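Local coordinates for protein ketosynthase (Streptomyces sp. MSC090213JE08, PDB 6KXD) that probably extends acyl chains on acyl carrier protein by decarboxylative condensation with malonyl-ACP, as the ketosynthase of the pair with a chain length factor in ishigamide synthesis, at residues 206-211 / 393-398; 279-284 / 389-394; 175-180 / 236-241; 30-35 / 346-351. One frame throughout, in Å; residues are numbered along the deposited sequence.

Interaction 1 of 4, residues 206-211 / 393-398; sequences ALFKRF and SAFAGN
Phe395 meets Phe208 and Phe211 in a small aromatic contact near the surface, where the end of helix 202-210 faces the loop that follows strand 387-394. The backbones stay well apart, with the CA atoms of Phe208 and Phe395 12.4 Å from each other, and the gap is bridged by the far ends of the rings. CZ of Phe395 lies 4.0 Å from CE2 of Phe211, the two side chains sliding past one another in opposite directions. The same CZ comes within 4.5 Å of CZ of Phe208, a looser touch. Both meetings are oblique, and only 123 Å² is buried between the segments. With its CG anti to the carbonyl carbon (chi1 -76°), Phe395 projects from the loop toward the helix, and its CZ alone serves both partners. Phe211 is backed by the preceding turn: CD1 of Leu207 sits 4.1 Å above the ring plane, over its centre. Phe208 also touches Met338 and Ile229, while Leu207 and Phe211 both pack on Ile149 of the neighbouring subunit, which places the cluster beside the dimer interface. Past Phe395 the chain turns through positive phi at Ala396 and Gly397 before entering strand 398-405. Segment 393-398 probably corresponds to the glycine-rich loop that lies beside the active site in ketosynthases of the thiolase fold.

Interaction 2 of 4, residues 279-284 / 389-394; sequences RGIRLA and QNNSSA
Ile281 lies across the carboxamide of Gln389 at about a right angle, and this is where the contact is tight. Around NE2 of Gln389 the isoleucine places CG1 at 3.3 Å and CD1 at 3.4 Å, while its CG2 branch reaches OE1 of Gln389, also at 3.4 Å. NE2 of Gln389 donates to OD1 of Asn391 over 2.6 Å, a nearly straight bond (163°) that arrives in the carbonyl plane on a lone pair, and OE1 of Gln389 bonds to the hydroxyl of Tyr320. These two bonds fix which way round the amide sits; each end of the buried group thus has a polar partner while carbon packs over it. In the fold, helix 274-288 and helix 306-320 layer against a sheet that includes strand 387-394, the alpha-on-beta packing of the thiolase fold, and Ile281 also touches Val319 and Tyr320. Toward Asn391 the packing slackens: CD1 of Ile281 approaches ND2 of Asn391 only to 4.0 Å, and that nitrogen is engaged by Glu312. One residue along the helix, the side chain of Arg282 leaves the backbone away from the strand and is exposed, touching Gln292 and Val319.

Interaction 3 of 4, residues 175-180 / 236-241; sequences YSVGYG and GILVLE
Next to Leu240, which packs on Val177 and Gly180, the carboxylate of Glu241 is gripped by several groups: OE1 by Arg249 and Thr13, OE2 by Arg103 and Ser245. Here helix 172-185, which in the thiolase fold is a buried helix between the two sheets, lies against strand 234-242 of the N-terminal half. The two short axes run nearly parallel, 17° apart, with a closest approach of 9.4 Å. Contact is entirely apolar at the side chains and all four touching residues are buried. The two methyls of Val177 are shared out between the leucines of the strand: CG2 meets CD1 of Leu238 at 4.0 Å, and CG1 meets CD2 of Leu240 at 4.1 Å. Each leucine crosses the valine at about a right angle. Val177 can straddle them because its CG1 stands anti to the backbone N (chi1 170°), leaving CG2 beside that nitrogen. The next strand, 191-198, runs antiparallel to 234-242; its Cys194 touches Val177 and its Ala192 touches Leu240, while Leu12 of strand 10-19 touches both leucines. Gly180, having no side chain, lets CD2 of Leu240 come to 3.8 Å from its C atom, where a CB would lie very close to that methyl. The same CD2 of Leu240 rests 3.4 Å from the carbonyl oxygen of Val177.

Interaction 4 of 4, residues 30-35 / 346-351; sequences AGLRAG and AIACGL
Flat groups have no part in the contact itself: Leu32 meets Ala348 and Leu351 carbon to carbon, and two aromatic residues, Tyr28 and Phe15, touch Leu351 from outside the segments. The forked end of Leu32 does the work. Its CD1 presses on CB of Ala348 at 3.5 Å, closer than usual van der Waals contact, and stands 3.6 Å from CA of the same alanine. CD2 of Leu32 is a little further off, 3.9 Å from CB of Ala348, so the small methyl is cupped by both branches. A more distant approach, 4.2 Å, joins CD1 of Leu32 to CD1 of Leu351, one turn further along. With CG anti to the carbonyl carbon (chi1 -75°), Leu32 carries its fork across to Ala348. Helix 341-355 belongs to the buried helical layer of the thiolase fold: Ala346 and Cys349 face strands 387-394 and 398-405, whereas Ile347 and Leu351 face strand 10-19. Helix 24-34 packs against it, and besides Leu32 it offers Val25, Tyr28 and Thr29 to Leu351. The short side chain of Ala348 permits the close approach, with the CA atoms of Leu32 and Ala348 7.2 Å apart. Just beyond Leu32 the first helix ends in a Schellman motif, Gly35 adopting positive phi (67°) and its N making a weak bond of 3.5 Å to O of Leu32.

Overall arrangement
Interactions 2, 3 and 4 lie in the core, whereas interaction 1 is a surface contact beside the partner subunit. Interactions 1 and 2 share strand 387-394, one using the loop at its end and the other its body; their centres lie about 18 Å apart. Interaction 4 adjoins both interactions 2 and 3: Asn390 packs on Cys349, and Ile347 on Leu238. Its helix 341-355 thus touches both the strand of interaction 2 and that of interaction 3. Chemistry follows place. Interactions 3 and 4 are aliphatic, interaction 2 sets an isoleucine against a hydrogen-bonded amide, and interaction 1 relies on loosely meeting aromatic rings.

Interaction 1 of 4, residues 206-211 / 393-398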
loop_
_atom_site.group_PDB
_atom_site.type_symbol
_atom_site.label_atom_id
_atom_site.label_comp_id
_atom_site.label_asym_id
_atom_site.label_seq_id
_atom_site.Cartn_x
_atom_site.Cartn_y
_atom_site.Cartn_z
ATOM N N ALA A 206 13.407 16.514 -4.016
ATOM C CA ALA A 206 14.783 16.165 -4.352
ATOM C C ALA A 206 14.844 14.980 -5.313
ATOM O O ALA A 206 15.652 14.976 -6.251
ATOM C CB ALA A 206 15.559 15.878 -3.114
ATOM N N LEU A 207 13.965 13.994 -5.117
ATOM C CA LEU A 207 13.893 12.865 -6.046
ATOM C C LEU A 207 13.594 13.357 -7.456
ATOM O O LEU A 207 14.400 13.136 -8.363
ATOM C CB LEU A 207 12.845 11.876 -5.516
ATOM C CG LEU A 207 12.233 10.859 -6.476
ATOM C CD1 LEU A 207 13.124 10.510 -7.632
ATOM C CD2 LEU A 207 11.852 9.608 -5.677
ATOM N N PHE A 208 12.499 14.097 -7.637
ATOM C CA PHE A 208 12.078 14.509 -8.968
ATOM C C PHE A 208 13.056 15.534 -9.545
ATOM O O PHE A 208 13.393 15.480 -10.720
ATOM C CB PHE A 208 10.623 14.943 -8.958
ATOM C CG PHE A 208 9.739 13.727 -8.894
ATOM C CD1 PHE A 208 9.478 12.992 -10.042
ATOM C CD2 PHE A 208 9.262 13.257 -7.679
ATOM C CE1 PHE A 208 8.689 11.856 -9.986
ATOM C CE2 PHE A 208 8.470 12.119 -7.624
ATOM C CZ PHE A 208 8.197 11.417 -8.776
ATOM N N LYS A 209 13.576 16.398 -8.683
ATOM C CA LYS A 209 14.618 17.339 -9.115
ATOM C C LYS A 209 15.757 16.541 -9.746
ATOM O O LYS A 209 16.152 16.785 -10.878
ATOM C CB LYS A 209 15.156 18.145 -7.934
ATOM C CG LYS A 209 16.262 19.131 -8.274
ATOM C CD LYS A 209 15.837 20.224 -9.215
ATOM C CE LYS A 209 17.050 20.992 -9.710
ATOM N NZ LYS A 209 16.664 22.283 -10.327
ATOM N N ARG A 210 16.280 15.586 -8.988
ATOM C CA ARG A 210 17.460 14.856 -9.409
ATOM C C ARG A 210 17.196 14.039 -10.680
ATOM O O ARG A 210 18.124 13.786 -11.441
ATOM C CB ARG A 210 17.990 13.920 -8.330
ATOM C CG ARG A 210 19.288 13.231 -8.730
ATOM C CD ARG A 210 20.334 14.189 -9.287
ATOM N NE ARG A 210 21.540 13.469 -9.585
ATOM C CZ ARG A 210 21.774 12.875 -10.745
ATOM N NH1 ARG A 210 20.897 12.960 -11.730
ATOM N NH2 ARG A 210 22.891 12.193 -10.918
ATOM N N PHE A 211 15.951 13.617 -10.880
ATOM C CA PHE A 211 15.514 12.964 -12.105
ATOM C C PHE A 211 15.417 13.944 -13.287
ATOM O O PHE A 211 15.230 13.502 -14.411
ATOM C CB PHE A 211 14.173 12.266 -11.855
ATOM C CG PHE A 211 14.294 10.784 -11.617
ATOM C CD1 PHE A 211 15.444 10.246 -11.057
ATOM C CD2 PHE A 211 13.277 9.926 -12.003
ATOM C CE1 PHE A 211 15.566 8.879 -10.870
ATOM C CE2 PHE A 211 13.403 8.558 -11.821
ATOM C CZ PHE A 211 14.541 8.039 -11.245
ATOM N N SER A 393 -0.458 5.310 -13.216
ATOM C CA SER A 393 0.709 4.517 -13.388
ATOM C C SER A 393 1.655 4.966 -12.294
ATOM O O SER A 393 1.517 6.079 -11.788
ATOM C CB SER A 393 1.331 4.678 -14.751
ATOM O OG SER A 393 0.443 4.195 -15.737
ATOM N N ALA A 394 2.509 4.058 -11.857
ATOM C CA ALA A 394 3.405 4.359 -10.798
ATOM C C ALA A 394 4.732 3.699 -11.106
ATOM O O ALA A 394 4.815 2.864 -11.997
ATOM C CB ALA A 394 2.822 3.904 -9.475
ATOM N N PHE A 395 5.713 4.050 -10.295
ATOM C CA PHE A 395 6.983 3.311 -10.203
ATOM C C PHE A 395 6.664 1.838 -9.934
ATOM O O PHE A 395 5.502 1.498 -9.608
ATOM C CB PHE A 395 7.883 3.908 -9.143
ATOM C CG PHE A 395 8.571 5.189 -9.536
ATOM C CD1 PHE A 395 8.216 5.873 -10.694
ATOM C CD2 PHE A 395 9.585 5.699 -8.739
ATOM C CE1 PHE A 395 8.891 7.029 -11.054
ATOM C CE2 PHE A 395 10.231 6.878 -9.087
ATOM C CZ PHE A 395 9.881 7.532 -10.239
ATOM N N ALA A 396 7.671 1.008 -10.189
ATOM C CA ALA A 396 7.546 -0.494 -10.134
ATOM C C ALA A 396 6.512 -1.061 -11.138
ATOM O O ALA A 396 5.957 -2.163 -10.955
ATOM C CB ALA A 396 7.218 -0.907 -8.716
ATOM N N GLY A 397 6.214 -0.314 -12.194
ATOM C CA GLY A 397 5.326 -0.741 -13.256
ATOM C C GLY A 397 3.891 -0.956 -12.833
ATOM O O GLY A 397 3.166 -1.745 -13.432
ATOM N N ASN A 398 3.462 -0.293 -11.762
ATOM C CA ASN A 398 2.203 -0.540 -11.196
ATOM C C ASN A 398 1.192 0.342 -11.915
ATOM O O ASN A 398 1.320 1.571 -11.858
ATOM C CB ASN A 398 2.194 -0.173 -9.721
ATOM C CG ASN A 398 2.865 -1.191 -8.815
ATOM O OD1 ASN A 398 2.703 -1.075 -7.616
ATOM N ND2 ASN A 398 3.558 -2.195 -9.338
#

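Interaction 2 of 4, residues 279-284 / 389-394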
loop_
_atom_site.group_PDB
_atom_site.type_symbol
_atom_site.label_atom_id
_atom_site.label_comp_id
_atom_site.label_asym_id
_atom_site.label_seq_id
_atom_site.Cartn_x
_atom_site.Cartn_y
_atom_site.Cartn_z
ATOM N N ARG A 279 -2.702 -2.820 -21.120
ATOM C CA ARG A 279 -3.300 -3.995 -20.469
ATOM C C ARG A 279 -4.230 -3.560 -19.336
ATOM O O ARG A 279 -5.259 -4.104 -19.153
ATOM C CB ARG A 279 -2.201 -4.929 -19.956
ATOM C CG ARG A 279 -1.827 -6.031 -20.935
ATOM C CD ARG A 279 -0.945 -7.121 -20.319
ATOM N NE ARG A 279 -1.057 -7.241 -18.860
ATOM C CZ ARG A 279 -1.994 -7.934 -18.207
ATOM N NH1 ARG A 279 -2.889 -8.673 -18.852
ATOM N NH2 ARG A 279 -2.032 -7.868 -16.890
ATOM N N GLY A 280 -3.770 -2.621 -18.522
ATOM C CA GLY A 280 -4.561 -2.095 -17.423
ATOM C C GLY A 280 -5.865 -1.487 -17.895
ATOM O O GLY A 280 -6.924 -1.761 -17.351
ATOM N N ILE A 281 -5.782 -0.691 -18.958
ATOM C CA ILE A 281 -6.995 -0.078 -19.520
ATOM C C ILE A 281 -7.938 -1.201 -19.962
ATOM O O ILE A 281 -9.101 -1.192 -19.603
ATOM C CB ILE A 281 -6.648 0.916 -20.648
ATOM C CG1 ILE A 281 -5.812 2.075 -20.120
ATOM C CG2 ILE A 281 -7.912 1.420 -21.332
ATOM C CD1 ILE A 281 -5.250 2.983 -21.194
ATOM N N ARG A 282 -7.413 -2.189 -20.700
ATOM C CA ARG A 282 -8.276 -3.222 -21.240
ATOM C C ARG A 282 -8.911 -4.020 -20.106
ATOM O O ARG A 282 -10.055 -4.400 -20.197
ATOM C CB ARG A 282 -7.538 -4.175 -22.183
ATOM C CG ARG A 282 -7.030 -3.526 -23.457
ATOM C CD ARG A 282 -6.381 -4.540 -24.390
ATOM N NE ARG A 282 -5.598 -3.900 -25.441
ATOM C CZ ARG A 282 -6.088 -3.508 -26.602
ATOM N NH1 ARG A 282 -7.390 -3.572 -26.830
ATOM N NH2 ARG A 282 -5.272 -3.074 -27.543
ATOM N N LEU A 283 -8.145 -4.293 -19.043
ATOM C CA LEU A 283 -8.670 -5.050 -17.893
ATOM C C LEU A 283 -9.813 -4.294 -17.213
ATOM O O LEU A 283 -10.850 -4.877 -16.826
ATOM C CB LEU A 283 -7.518 -5.319 -16.927
ATOM C CG LEU A 283 -6.595 -6.459 -17.343
ATOM C CD1 LEU A 283 -5.304 -6.434 -16.533
ATOM C CD2 LEU A 283 -7.301 -7.801 -17.199
ATOM N N ALA A 284 -9.634 -2.981 -17.103
ATOM C CA ALA A 284 -10.577 -2.123 -16.500
ATOM C C ALA A 284 -11.880 -2.091 -17.312
ATOM O O ALA A 284 -12.994 -2.182 -16.760
ATOM C CB ALA A 284 -9.974 -0.747 -16.365
ATOM N N GLN A 389 -12.848 7.017 -17.539
ATOM C CA GLN A 389 -11.677 6.221 -17.193
ATOM C C GLN A 389 -10.673 7.123 -16.464
ATOM O O GLN A 389 -10.352 8.219 -16.879
ATOM C CB GLN A 389 -11.116 5.567 -18.451
ATOM C CG GLN A 389 -9.753 4.931 -18.265
ATOM C CD GLN A 389 -9.267 4.375 -19.582
ATOM O OE1 GLN A 389 -10.040 3.827 -20.360
ATOM N NE2 GLN A 389 -7.986 4.513 -19.843
ATOM N N ASN A 390 -10.205 6.642 -15.316
ATOM C CA ASN A 390 -9.177 7.321 -14.595
ATOM C C ASN A 390 -7.939 6.436 -14.550
ATOM O O ASN A 390 -7.962 5.392 -13.909
ATOM C CB ASN A 390 -9.643 7.609 -13.170
ATOM C CG ASN A 390 -8.670 8.417 -12.344
ATOM O OD1 ASN A 390 -8.206 9.479 -12.788
ATOM N ND2 ASN A 390 -8.403 7.948 -11.126
ATOM N N ASN A 391 -6.867 6.914 -15.184
ATOM C CA ASN A 391 -5.653 6.230 -15.332
ATOM C C ASN A 391 -4.700 6.593 -14.204
ATOM O O ASN A 391 -4.674 7.707 -13.673
ATOM C CB ASN A 391 -4.901 6.574 -16.613
ATOM C CG ASN A 391 -5.535 6.018 -17.868
ATOM O OD1 ASN A 391 -6.567 5.355 -17.833
ATOM N ND2 ASN A 391 -4.898 6.287 -18.993
ATOM N N SER A 392 -3.819 5.636 -13.918
ATOM C CA SER A 392 -2.770 5.894 -13.017
ATOM C C SER A 392 -1.703 4.843 -13.262
ATOM O O SER A 392 -2.020 3.700 -13.580
ATOM C CB SER A 392 -3.252 5.907 -11.592
ATOM O OG SER A 392 -3.459 4.576 -11.138
ATOM N N SER A 393 -0.458 5.310 -13.216
ATOM C CA SER A 393 0.709 4.517 -13.388
ATOM C C SER A 393 1.655 4.966 -12.294
ATOM O O SER A 393 1.517 6.079 -11.788
ATOM C CB SER A 393 1.331 4.678 -14.751
ATOM O OG SER A 393 0.443 4.195 -15.737
ATOM N N ALA A 394 2.509 4.058 -11.857
ATOM C CA ALA A 394 3.405 4.359 -10.798
ATOM C C ALA A 394 4.732 3.699 -11.106
ATOM O O ALA A 394 4.815 2.864 -11.997
ATOM C CB ALA A 394 2.822 3.904 -9.475
#

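Interaction 3 of 4, residues 175-180 / 236-241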
loop_
_atom_site.group_PDB
_atom_site.type_symbol
_atom_site.label_atom_id
_atom_site.label_comp_id
_atom_site.label_asym_id
_atom_site.label_seq_id
_atom_site.Cartn_x
_atom_site.Cartn_y
_atom_site.Cartn_z
ATOM N N TYR A 175 -5.822 1.971 -6.795
ATOM C CA TYR A 175 -5.742 0.641 -6.152
ATOM C C TYR A 175 -6.719 0.559 -4.991
ATOM O O TYR A 175 -7.383 -0.474 -4.774
ATOM C CB TYR A 175 -4.377 0.354 -5.569
ATOM C CG TYR A 175 -3.376 -0.210 -6.532
ATOM C CD1 TYR A 175 -2.835 0.565 -7.544
ATOM C CD2 TYR A 175 -2.937 -1.509 -6.389
ATOM C CE1 TYR A 175 -1.883 0.038 -8.396
ATOM C CE2 TYR A 175 -1.975 -2.037 -7.215
ATOM C CZ TYR A 175 -1.443 -1.257 -8.224
ATOM O OH TYR A 175 -0.497 -1.828 -9.032
ATOM N N SER A 176 -6.756 1.646 -4.224
ATOM C CA SER A 176 -7.537 1.677 -2.985
ATOM C C SER A 176 -9.037 1.634 -3.301
ATOM O O SER A 176 -9.777 0.914 -2.650
ATOM C CB SER A 176 -7.141 2.894 -2.152
ATOM O OG SER A 176 -5.812 2.788 -1.663
ATOM N N VAL A 177 -9.483 2.435 -4.285
ATOM C CA VAL A 177 -10.859 2.457 -4.710
ATOM C C VAL A 177 -11.232 1.069 -5.239
ATOM O O VAL A 177 -12.285 0.532 -4.909
ATOM C CB VAL A 177 -11.109 3.556 -5.770
ATOM C CG1 VAL A 177 -12.483 3.429 -6.380
ATOM C CG2 VAL A 177 -10.927 4.963 -5.214
ATOM N N GLY A 178 -10.349 0.493 -6.052
ATOM C CA GLY A 178 -10.550 -0.829 -6.601
ATOM C C GLY A 178 -10.679 -1.878 -5.512
ATOM O O GLY A 178 -11.552 -2.746 -5.568
ATOM N N TYR A 179 -9.861 -1.751 -4.459
ATOM C CA TYR A 179 -9.941 -2.669 -3.355
ATOM C C TYR A 179 -11.267 -2.513 -2.623
ATOM O O TYR A 179 -11.901 -3.502 -2.216
ATOM C CB TYR A 179 -8.781 -2.493 -2.377
ATOM C CG TYR A 179 -8.766 -3.576 -1.331
ATOM C CD1 TYR A 179 -8.855 -4.914 -1.705
ATOM C CD2 TYR A 179 -8.758 -3.282 0.017
ATOM C CE1 TYR A 179 -8.849 -5.931 -0.762
ATOM C CE2 TYR A 179 -8.730 -4.294 0.969
ATOM C CZ TYR A 179 -8.783 -5.621 0.576
ATOM O OH TYR A 179 -8.762 -6.639 1.483
ATOM N N GLY A 180 -11.693 -1.274 -2.442
ATOM C CA GLY A 180 -13.021 -1.029 -1.883
ATOM C C GLY A 180 -14.076 -1.713 -2.724
ATOM O O GLY A 180 -14.969 -2.321 -2.208
ATOM N N GLY A 236 -7.661 12.603 -1.144
ATOM C CA GLY A 236 -8.969 12.358 -1.580
ATOM C C GLY A 236 -9.473 11.094 -0.962
ATOM O O GLY A 236 -8.769 10.080 -0.991
ATOM N N ILE A 237 -10.657 11.185 -0.370
ATOM C CA ILE A 237 -11.321 10.031 0.191
ATOM C C ILE A 237 -12.684 9.917 -0.444
ATOM O O ILE A 237 -13.459 10.901 -0.476
ATOM C CB ILE A 237 -11.381 10.084 1.723
ATOM C CG1 ILE A 237 -9.982 10.171 2.337
ATOM C CG2 ILE A 237 -12.129 8.887 2.257
ATOM C CD1 ILE A 237 -9.166 8.880 2.196
ATOM N N LEU A 238 -12.978 8.699 -0.899
ATOM C CA LEU A 238 -14.224 8.374 -1.502
ATOM C C LEU A 238 -14.964 7.403 -0.591
ATOM O O LEU A 238 -14.376 6.444 -0.090
ATOM C CB LEU A 238 -13.988 7.740 -2.871
ATOM C CG LEU A 238 -13.333 8.645 -3.914
ATOM C CD1 LEU A 238 -11.819 8.617 -3.769
ATOM C CD2 LEU A 238 -13.727 8.229 -5.318
ATOM N N VAL A 239 -16.254 7.674 -0.358
ATOM C CA VAL A 239 -17.115 6.682 0.265
ATOM C C VAL A 239 -17.712 5.806 -0.834
ATOM O O VAL A 239 -18.469 6.312 -1.705
ATOM C CB VAL A 239 -18.214 7.323 1.142
ATOM C CG1 VAL A 239 -19.035 6.246 1.838
ATOM C CG2 VAL A 239 -17.623 8.294 2.151
ATOM N N LEU A 240 -17.380 4.507 -0.784
ATOM C CA LEU A 240 -17.949 3.500 -1.605
ATOM C C LEU A 240 -18.962 2.734 -0.759
ATOM O O LEU A 240 -18.688 2.450 0.407
ATOM C CB LEU A 240 -16.892 2.508 -2.096
ATOM C CG LEU A 240 -16.070 2.943 -3.303
ATOM C CD1 LEU A 240 -15.170 4.106 -2.947
ATOM C CD2 LEU A 240 -15.252 1.768 -3.819
ATOM N N GLU A 241 -20.069 2.346 -1.379
ATOM C CA GLU A 241 -21.152 1.655 -0.684
ATOM C C GLU A 241 -21.844 0.709 -1.639
ATOM O O GLU A 241 -21.926 1.005 -2.826
ATOM C CB GLU A 241 -22.201 2.655 -0.201
ATOM C CG GLU A 241 -21.897 3.274 1.140
ATOM C CD GLU A 241 -23.056 4.097 1.695
ATOM O OE1 GLU A 241 -22.991 5.343 1.584
ATOM O OE2 GLU A 241 -24.018 3.490 2.239
#

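Interaction 4 of 4, residues 30-35 / 346-351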
loop_
_atom_site.group_PDB
_atom_site.type_symbol
_atom_site.label_atom_id
_atom_site.label_comp_id
_atom_site.label_asym_id
_atom_site.label_seq_id
_atom_site.Cartn_x
_atom_site.Cartn_y
_atom_site.Cartn_z
ATOM N N ALA A 30 -15.133 23.521 -8.051
ATOM C CA ALA A 30 -14.904 24.893 -8.551
ATOM C C ALA A 30 -13.528 24.932 -9.208
ATOM O O ALA A 30 -13.410 25.368 -10.351
ATOM C CB ALA A 30 -14.976 25.932 -7.448
ATOM N N GLY A 31 -12.513 24.474 -8.461
ATOM C CA GLY A 31 -11.125 24.501 -8.907
ATOM C C GLY A 31 -10.977 23.774 -10.226
ATOM O O GLY A 31 -10.307 24.271 -11.134
ATOM N N LEU A 32 -11.661 22.630 -10.346
ATOM C CA LEU A 32 -11.516 21.776 -11.502
ATOM C C LEU A 32 -12.111 22.489 -12.719
ATOM O O LEU A 32 -11.530 22.453 -13.800
ATOM C CB LEU A 32 -12.241 20.451 -11.310
ATOM C CG LEU A 32 -11.578 19.448 -10.374
ATOM C CD1 LEU A 32 -12.546 18.304 -10.117
ATOM C CD2 LEU A 32 -10.254 18.948 -10.933
ATOM N N ARG A 33 -13.301 23.064 -12.528
ATOM C CA ARG A 33 -14.022 23.789 -13.589
ATOM C C ARG A 33 -13.258 25.060 -13.979
ATOM O O ARG A 33 -13.349 25.498 -15.144
ATOM C CB ARG A 33 -15.469 24.068 -13.157
ATOM C CG ARG A 33 -16.392 22.872 -13.335
ATOM C CD ARG A 33 -17.697 22.981 -12.562
ATOM N NE ARG A 33 -18.615 23.910 -13.199
ATOM C CZ ARG A 33 -18.789 25.170 -12.831
ATOM N NH1 ARG A 33 -19.506 25.995 -13.589
ATOM N NH2 ARG A 33 -18.216 25.607 -11.723
ATOM N N ALA A 34 -12.509 25.628 -13.031
ATOM C CA ALA A 34 -11.817 26.887 -13.208
ATOM C C ALA A 34 -10.473 26.735 -13.909
ATOM O O ALA A 34 -9.906 27.725 -14.350
ATOM C CB ALA A 34 -11.605 27.565 -11.880
ATOM N N GLY A 35 -9.901 25.533 -13.938
ATOM C CA GLY A 35 -8.510 25.459 -14.334
ATOM C C GLY A 35 -7.623 26.116 -13.302
ATOM O O GLY A 35 -6.528 26.571 -13.595
ATOM N N ALA A 346 -9.891 10.370 -9.344
ATOM C CA ALA A 346 -11.136 9.656 -9.249
ATOM C C ALA A 346 -12.286 10.602 -8.873
ATOM O O ALA A 346 -13.401 10.450 -9.382
ATOM C CB ALA A 346 -11.031 8.524 -8.238
ATOM N N ILE A 347 -12.045 11.481 -7.896
ATOM C CA ILE A 347 -13.094 12.370 -7.426
ATOM C C ILE A 347 -13.453 13.332 -8.572
ATOM O O ILE A 347 -14.624 13.529 -8.867
ATOM C CB ILE A 347 -12.701 13.092 -6.136
ATOM C CG1 ILE A 347 -12.583 12.092 -4.992
ATOM C CG2 ILE A 347 -13.727 14.179 -5.786
ATOM C CD1 ILE A 347 -11.988 12.676 -3.737
ATOM N N ALA A 348 -12.430 13.878 -9.229
ATOM C CA ALA A 348 -12.607 14.747 -10.381
ATOM C C ALA A 348 -13.484 14.046 -11.427
ATOM O O ALA A 348 -14.435 14.647 -11.956
ATOM C CB ALA A 348 -11.270 15.160 -10.913
ATOM N N CYS A 349 -13.222 12.753 -11.650
ATOM C CA CYS A 349 -13.989 11.912 -12.563
ATOM C C CYS A 349 -15.435 11.745 -12.120
ATOM O O CYS A 349 -16.345 11.756 -12.969
ATOM C CB CYS A 349 -13.366 10.537 -12.729
ATOM S SG CYS A 349 -11.863 10.636 -13.707
ATOM N N GLY A 350 -15.640 11.552 -10.820
ATOM C CA GLY A 350 -16.968 11.390 -10.347
ATOM C C GLY A 350 -17.742 12.690 -10.475
ATOM O O GLY A 350 -18.936 12.687 -10.769
ATOM N N LEU A 351 -17.056 13.796 -10.194
ATOM C CA LEU A 351 -17.659 15.132 -10.208
ATOM C C LEU A 351 -17.952 15.534 -11.660
ATOM O O LEU A 351 -18.975 16.202 -11.966
ATOM C CB LEU A 351 -16.685 16.088 -9.539
ATOM C CG LEU A 351 -16.623 16.000 -8.022
ATOM C CD1 LEU A 351 -15.531 16.894 -7.473
ATOM C CD2 LEU A 351 -17.979 16.329 -7.392
#